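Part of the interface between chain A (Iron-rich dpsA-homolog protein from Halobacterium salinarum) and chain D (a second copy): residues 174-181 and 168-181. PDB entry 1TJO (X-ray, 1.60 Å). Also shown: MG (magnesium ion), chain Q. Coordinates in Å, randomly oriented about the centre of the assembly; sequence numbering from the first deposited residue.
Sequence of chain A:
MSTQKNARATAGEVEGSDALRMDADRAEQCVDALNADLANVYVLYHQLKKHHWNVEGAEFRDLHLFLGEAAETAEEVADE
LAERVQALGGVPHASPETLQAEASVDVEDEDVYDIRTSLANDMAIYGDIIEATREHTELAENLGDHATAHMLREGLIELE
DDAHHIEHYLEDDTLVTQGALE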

# COMPACT_ATOMS: atom_id res chain seq x y z
N THR A 174 24.08 28.90 -8.53
CA THR A 174 24.59 27.53 -8.67
C THR A 174 25.52 27.25 -7.51
O THR A 174 26.13 28.17 -6.94
N LEU A 175 25.60 25.99 -7.13
CA LEU A 175 26.65 25.54 -6.23
C LEU A 175 28.04 25.53 -6.86
O LEU A 175 29.04 25.55 -6.17
N VAL A 176 28.09 25.43 -8.18
CA VAL A 176 29.36 25.29 -8.85
C VAL A 176 30.24 26.53 -8.64
O VAL A 176 29.78 27.65 -8.70
N THR A 177 31.53 26.29 -8.44
CA THR A 177 32.51 27.38 -8.32
C THR A 177 33.62 27.17 -9.33
O THR A 177 33.84 26.07 -9.82
N GLN A 178 34.35 28.23 -9.64
CA GLN A 178 35.49 28.11 -10.56
C GLN A 178 36.48 27.06 -10.04
O GLN A 178 37.04 26.30 -10.81
N GLY A 179 36.65 26.96 -8.74
CA GLY A 179 37.56 25.98 -8.18
C GLY A 179 37.16 24.53 -8.35
O GLY A 179 38.00 23.64 -8.42
N ALA A 180 35.86 24.27 -8.38
CA ALA A 180 35.35 22.95 -8.68
C ALA A 180 35.55 22.64 -10.16
O ALA A 180 35.75 21.48 -10.52
N LEU A 181 35.50 23.66 -11.01
CA LEU A 181 35.63 23.45 -12.44
C LEU A 181 36.99 22.86 -12.70
O LEU A 181 37.07 21.70 -13.14
N HIS D 168 28.80 17.77 1.43
CA HIS D 168 29.02 17.28 0.06
C HIS D 168 28.54 18.21 -0.99
O HIS D 168 29.20 18.36 -2.01
N TYR D 169 27.41 18.87 -0.77
CA TYR D 169 26.94 19.85 -1.73
C TYR D 169 27.96 20.99 -1.99
O TYR D 169 28.06 21.48 -3.09
N LEU D 170 28.73 21.33 -0.96
CA LEU D 170 29.68 22.45 -1.02
C LEU D 170 31.05 22.04 -1.48
O LEU D 170 31.91 22.90 -1.66
N GLU D 171 31.30 20.73 -1.66
CA GLU D 171 32.63 20.23 -2.05
C GLU D 171 33.01 20.66 -3.45
O GLU D 171 32.17 20.95 -4.27
N ASP D 172 34.32 20.70 -3.68
CA ASP D 172 34.86 21.23 -4.92
C ASP D 172 34.97 20.21 -6.03
O ASP D 172 36.04 20.00 -6.62
N ASP D 173 33.84 19.67 -6.41
CA ASP D 173 33.72 18.86 -7.60
C ASP D 173 32.40 19.16 -8.30
O ASP D 173 31.50 19.78 -7.72
N THR D 174 32.33 18.79 -9.57
CA THR D 174 31.14 18.98 -10.38
C THR D 174 31.37 18.22 -11.71
O THR D 174 32.49 18.06 -12.19
N LEU D 175 30.28 17.81 -12.33
CA LEU D 175 30.28 17.33 -13.70
C LEU D 175 30.48 18.42 -14.75
O LEU D 175 30.88 18.15 -15.88
N VAL D 176 30.23 19.66 -14.37
CA VAL D 176 30.28 20.75 -15.30
C VAL D 176 31.71 20.99 -15.77
O VAL D 176 32.65 20.88 -14.99
N THR D 177 31.85 21.27 -17.06
CA THR D 177 33.16 21.60 -17.64
C THR D 177 33.11 22.96 -18.28
O THR D 177 32.06 23.45 -18.62
N GLN D 178 34.29 23.51 -18.55
CA GLN D 178 34.35 24.79 -19.24
C GLN D 178 33.76 24.65 -20.62
O GLN D 178 33.11 25.55 -21.10
N GLY D 179 33.98 23.51 -21.26
CA GLY D 179 33.37 23.20 -22.54
C GLY D 179 31.86 23.32 -22.59
O GLY D 179 31.31 23.89 -23.53
N ALA D 180 31.20 22.79 -21.56
CA ALA D 180 29.75 22.85 -21.44
C ALA D 180 29.25 24.27 -21.16
O ALA D 180 28.08 24.57 -21.38
N LEU D 181 30.14 25.12 -20.66
CA LEU D 181 29.85 26.54 -20.44
C LEU D 181 29.98 27.34 -21.73
O LEU D 181 29.70 28.54 -21.74

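No direct hydrogen bond crosses between these two stretches, although both stretches carry threonines and a glutamine, and chain D adds two aspartates and a glutamate. The stretches bury 527 Å² between them, both sides summed, largely through van der Waals packing, supplemented by a single bridging water. The same segment of two identical chains also plays different parts: Leu A175 packs against chain D, whereas Leu D175 points away from chain A, even though both adopt the m, t rotamer.

Leu A175 points toward chain D and sets its two methyls against Tyr D169 and Leu D170. Its CD1 lies 3.6 Å from CD1 of Tyr D169, approaching the ring obliquely, and its CD2 lies 4.2 Å from CD2 of Leu D170. A branched leucine suits this place because it can reach both neighbours at once. The Tyr D169 hydroxyl, remote from the leucine, is hydrogen-bonded elsewhere in the structure.

Next along the chain, Val A176 (chi1 t) sets its CG2 4.1 Å from CG2 of Val D176, also t, and 3.5 Å from OG1 of Thr D174. That hydroxyl is occupied within its own chain: Val D176 N donates to Thr D174 OG1 at 3.0 Å, just as Val A176 N donates to Thr A174 OG1 at 2.9 Å. Thr D174, likewise t, points toward chain A, and its methyl CG2 packs 4.0 Å from CB of Ala A180. Threonine suits this place because its oxygen can accept the Val D176 N bond while its methyl packs against Ala A180; the oxygen also touches Val A176.

Ala A180 sits where the backbones come close, its CA only 4.2 Å from the CA of Asp D172. Its small CB points toward chain D and rests 3.7 Å from both Asp D172 C and Asp D173 N, so the methyl packs against the main chain itself. Nearby, water 1 donates to Gly A179 O at 2.6 Å and, weakly, to Asp D172 OD2 at 3.5 Å, linking an exposed carbonyl to an exposed carboxylate.

Leu A181 starts sideways, but its end swings inward with both chi angles off the usual wells. Its CD1 lies 3.4 Å from Val D176 O, 3.8 Å from Val D176 CG1 and 3.9 Å from Thr D174 CG2, while its CD2 meets Leu D181 CD2 at 4.2 Å.

The magnesium ion stands apart from this packing. His D168 NE2 binds it at 2.4 Å, and three waters are further ligands; one of them, water 2, donates to Glu D171 OE2 at 2.8 Å.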

# COMPACT_ATOMS: atom_id res chain seq x y z
CB THR A 174 25.35 27.30 -10.02
OG1 THR A 174 25.92 25.98 -10.04
CG2 THR A 174 26.55 28.20 -10.14
CB LEU A 175 26.32 24.12 -5.72
CG LEU A 175 25.19 24.01 -4.72
CD1 LEU A 175 24.82 22.56 -4.54
CD2 LEU A 175 25.60 24.58 -3.36
CB VAL A 176 29.19 25.02 -10.38
CG1 VAL A 176 30.56 24.98 -11.07
CG2 VAL A 176 28.43 23.76 -10.61
CB THR A 177 33.15 27.38 -6.94
OG1 THR A 177 33.90 26.18 -6.78
CG2 THR A 177 32.15 27.32 -5.82
CB GLN A 178 36.16 29.47 -10.79
CG GLN A 178 36.41 29.82 -12.28
CD GLN A 178 35.27 30.63 -12.93
OE1 GLN A 178 35.18 31.85 -12.75
NE2 GLN A 178 34.42 29.95 -13.71
CB ALA A 180 33.91 22.87 -8.31
CB LEU A 181 35.48 24.77 -13.22
CG LEU A 181 34.17 25.14 -13.92
CD1 LEU A 181 33.15 24.04 -13.88
CD2 LEU A 181 33.56 26.44 -13.37
CB HIS D 168 28.43 15.88 -0.11
CG HIS D 168 29.37 14.82 0.34
ND1 HIS D 168 29.35 13.52 -0.17
CD2 HIS D 168 30.42 14.88 1.20
CE1 HIS D 168 30.33 12.83 0.39
NE2 HIS D 168 31.01 13.63 1.21
CB TYR D 169 25.66 20.48 -1.26
CG TYR D 169 24.38 19.76 -1.62
CD1 TYR D 169 24.08 19.42 -2.92
CD2 TYR D 169 23.50 19.39 -0.62
CE1 TYR D 169 22.86 18.74 -3.23
CE2 TYR D 169 22.30 18.73 -0.92
CZ TYR D 169 22.00 18.44 -2.22
OH TYR D 169 20.80 17.82 -2.51
CB LEU D 170 29.72 23.13 0.36
CG LEU D 170 28.46 23.82 0.82
CD1 LEU D 170 28.56 24.13 2.30
CD2 LEU D 170 28.16 25.04 -0.04
CB GLU D 171 32.71 18.72 -1.95
CG GLU D 171 33.08 18.21 -0.57
CD GLU D 171 34.55 18.37 -0.22
OE1 GLU D 171 35.31 18.96 -1.00
OE2 GLU D 171 34.93 17.90 0.87
CB ASP D 172 36.21 21.91 -4.66
CG ASP D 172 37.30 20.94 -4.22
OD1 ASP D 172 37.01 19.87 -3.64
OD2 ASP D 172 38.52 21.18 -4.41
CB ASP D 173 33.78 17.38 -7.20
CG ASP D 173 34.26 16.47 -8.33
OD1 ASP D 173 34.69 16.98 -9.42
OD2 ASP D 173 34.26 15.23 -8.18
CB THR D 174 30.87 20.50 -10.69
OG1 THR D 174 29.75 20.65 -11.61
CG2 THR D 174 32.06 21.17 -11.40
CB LEU D 175 28.96 16.65 -14.01
CG LEU D 175 28.74 15.31 -13.32
CD1 LEU D 175 27.27 14.83 -13.46
CD2 LEU D 175 29.58 14.31 -13.96
CB VAL D 176 29.71 22.02 -14.69
CG1 VAL D 176 29.89 23.21 -15.63
CG2 VAL D 176 28.26 21.86 -14.28
CB THR D 177 33.55 20.60 -18.71
OG1 THR D 177 32.59 20.59 -19.77
CG2 THR D 177 33.61 19.20 -18.13
CB GLN D 178 35.79 25.31 -19.32
CG GLN D 178 35.86 26.81 -19.64
CD GLN D 178 35.43 27.68 -18.48
OE1 GLN D 178 35.85 27.45 -17.34
NE2 GLN D 178 34.58 28.67 -18.75
CB ALA D 180 29.28 21.89 -20.35
CB LEU D 181 30.82 27.13 -19.40
CG LEU D 181 30.56 27.09 -17.90
CD1 LEU D 181 29.22 26.49 -17.57
CD2 LEU D 181 31.64 26.38 -17.14
MG MG Q . 33.42 13.61 1.61
O HOH W 1 39.93 23.46 -6.64
O HOH W 2 33.59 15.67 1.97
O HOH W 3 35.55 13.47 1.81
O HOH W 4 32.72 13.41 3.59